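Local atomic coordinates of protein design 2L4HC2_9 (Synthetic construct, PDB entry 5J73), a protein that self-assembles into a homodimer of helical hairpins, probably a four-helix bundle, as a computational design testing whether hydrogen-bond networks can specify oligomer pairing. Residues 31-35 / 51-55. Residues are numbered along the deposited sequence; the frame is centred on the assembly and turned at random.
Sequences RLERV and LIREL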
# COMPACT_ATOMS: atom_id res chain seq x y z
N ARG A 31 -0.13 3.60 -12.90
CA ARG A 31 -0.13 2.26 -13.47
C ARG A 31 -1.45 1.56 -13.27
O ARG A 31 -1.87 0.76 -14.09
CB ARG A 31 0.99 1.42 -12.88
CG ARG A 31 0.99 -0.02 -13.38
CD ARG A 31 2.40 -0.53 -13.64
NE ARG A 31 3.39 0.04 -12.74
CZ ARG A 31 4.70 -0.15 -12.86
NH1 ARG A 31 5.17 -0.90 -13.85
NH2 ARG A 31 5.54 0.41 -12.00
N LEU A 32 -2.12 1.86 -12.16
CA LEU A 32 -3.41 1.25 -11.90
C LEU A 32 -4.44 1.71 -12.93
O LEU A 32 -5.18 0.89 -13.46
CB LEU A 32 -3.89 1.57 -10.49
CG LEU A 32 -5.25 0.99 -10.07
CD1 LEU A 32 -5.33 -0.53 -10.26
CD2 LEU A 32 -5.61 1.35 -8.63
N GLU A 33 -4.50 3.01 -13.21
CA GLU A 33 -5.51 3.53 -14.12
C GLU A 33 -5.29 3.02 -15.54
O GLU A 33 -6.24 2.65 -16.22
CB GLU A 33 -5.53 5.06 -14.10
CG GLU A 33 -6.85 5.66 -14.58
CD GLU A 33 -6.92 7.15 -14.34
OE1 GLU A 33 -8.04 7.71 -14.39
OE2 GLU A 33 -5.86 7.77 -14.14
N ARG A 34 -4.03 3.01 -15.99
CA ARG A 34 -3.71 2.49 -17.31
C ARG A 34 -4.09 1.01 -17.38
O ARG A 34 -4.59 0.54 -18.41
CB ARG A 34 -2.23 2.68 -17.64
CG ARG A 34 -1.83 2.12 -19.00
CD ARG A 34 -0.33 2.15 -19.19
NE ARG A 34 0.36 1.21 -18.30
CZ ARG A 34 0.44 -0.10 -18.51
NH1 ARG A 34 -0.12 -0.64 -19.58
NH2 ARG A 34 1.09 -0.87 -17.65
N VAL A 35 -3.85 0.29 -16.29
CA VAL A 35 -4.25 -1.11 -16.20
C VAL A 35 -5.77 -1.20 -16.23
O VAL A 35 -6.34 -2.13 -16.81
CB VAL A 35 -3.69 -1.79 -14.92
CG1 VAL A 35 -4.50 -3.04 -14.55
CG2 VAL A 35 -2.22 -2.13 -15.08
N LEU A 51 -1.90 -8.26 -16.45
CA LEU A 51 -2.27 -7.09 -15.66
C LEU A 51 -2.41 -7.44 -14.18
O LEU A 51 -2.04 -6.66 -13.30
CB LEU A 51 -3.57 -6.47 -16.18
CG LEU A 51 -3.55 -5.96 -17.63
CD1 LEU A 51 -4.87 -5.27 -17.95
CD2 LEU A 51 -2.38 -5.02 -17.89
N ILE A 52 -2.96 -8.62 -13.91
CA ILE A 52 -3.13 -9.11 -12.54
C ILE A 52 -1.77 -9.31 -11.87
O ILE A 52 -1.59 -8.95 -10.70
CB ILE A 52 -3.93 -10.43 -12.53
CG1 ILE A 52 -5.39 -10.15 -12.90
CG2 ILE A 52 -3.83 -11.12 -11.16
CD1 ILE A 52 -6.29 -11.37 -12.94
N ARG A 53 -0.81 -9.87 -12.60
CA ARG A 53 0.55 -10.03 -12.11
C ARG A 53 1.16 -8.66 -11.82
O ARG A 53 1.86 -8.47 -10.82
CB ARG A 53 1.39 -10.80 -13.14
CG ARG A 53 1.13 -12.30 -13.12
CD ARG A 53 2.02 -13.11 -14.06
NE ARG A 53 3.46 -12.96 -13.82
CZ ARG A 53 4.30 -12.29 -14.61
NH1 ARG A 53 3.87 -11.70 -15.72
NH2 ARG A 53 5.58 -12.23 -14.30
N GLU A 54 0.89 -7.71 -12.71
CA GLU A 54 1.42 -6.36 -12.59
C GLU A 54 0.87 -5.66 -11.34
O GLU A 54 1.61 -5.00 -10.62
CB GLU A 54 1.09 -5.58 -13.87
CG GLU A 54 1.57 -4.14 -13.91
CD GLU A 54 1.35 -3.51 -15.29
OE1 GLU A 54 0.85 -4.22 -16.19
OE2 GLU A 54 1.67 -2.32 -15.47
N LEU A 55 -0.43 -5.82 -11.09
CA LEU A 55 -1.06 -5.25 -9.90
C LEU A 55 -0.60 -5.94 -8.62
O LEU A 55 -0.47 -5.31 -7.57
CB LEU A 55 -2.59 -5.33 -10.00
CG LEU A 55 -3.29 -4.47 -11.06
CD1 LEU A 55 -4.79 -4.44 -10.80
CD2 LEU A 55 -2.74 -3.05 -11.12
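Running nearly antiparallel at 165°, with axes 10.8 Å apart, the short helical segments 31-35 and 51-55 meet through an apolar seam bordered by charge. One i to i+4 bond lies within each: Val-35 N donates to Arg-31 O (3.0 Å) and Leu-55 N to Leu-51 O (2.9 Å). The polar link between them is made by side chains. Glu-54 supplies the negative charge, long enough to carry its carboxylate across: Glu-54 OE2 lies 2.7 Å from Arg-34 NH2, a salt bridge, and 4.0 Å from Arg-31 NE, a long one, though crowding makes its position less certain. Arg-31 finds its stronger partner in Glu-27, one turn earlier, through NH2. Long, flexible arginines suit this border, meeting a carboxylate while staying near solvent. Beneath them, compact, beta-branched Val-35 fits between the helices, its CG1 3.9 Å from both Leu-51 CB and Leu-55 CD2. Leucines, with branched apolar ends, fill the buried interior: Leu-32 CD1 touches Leu-55 CD2 at 3.7 Å, and these two also pack on Ala-56 and Ile-59 of the second subunit, respectively. An apolar core edged by salt bridges is characteristic of helical bundles; here helices 8-39 and 45-78 form an antiparallel hairpin that pairs with its copy.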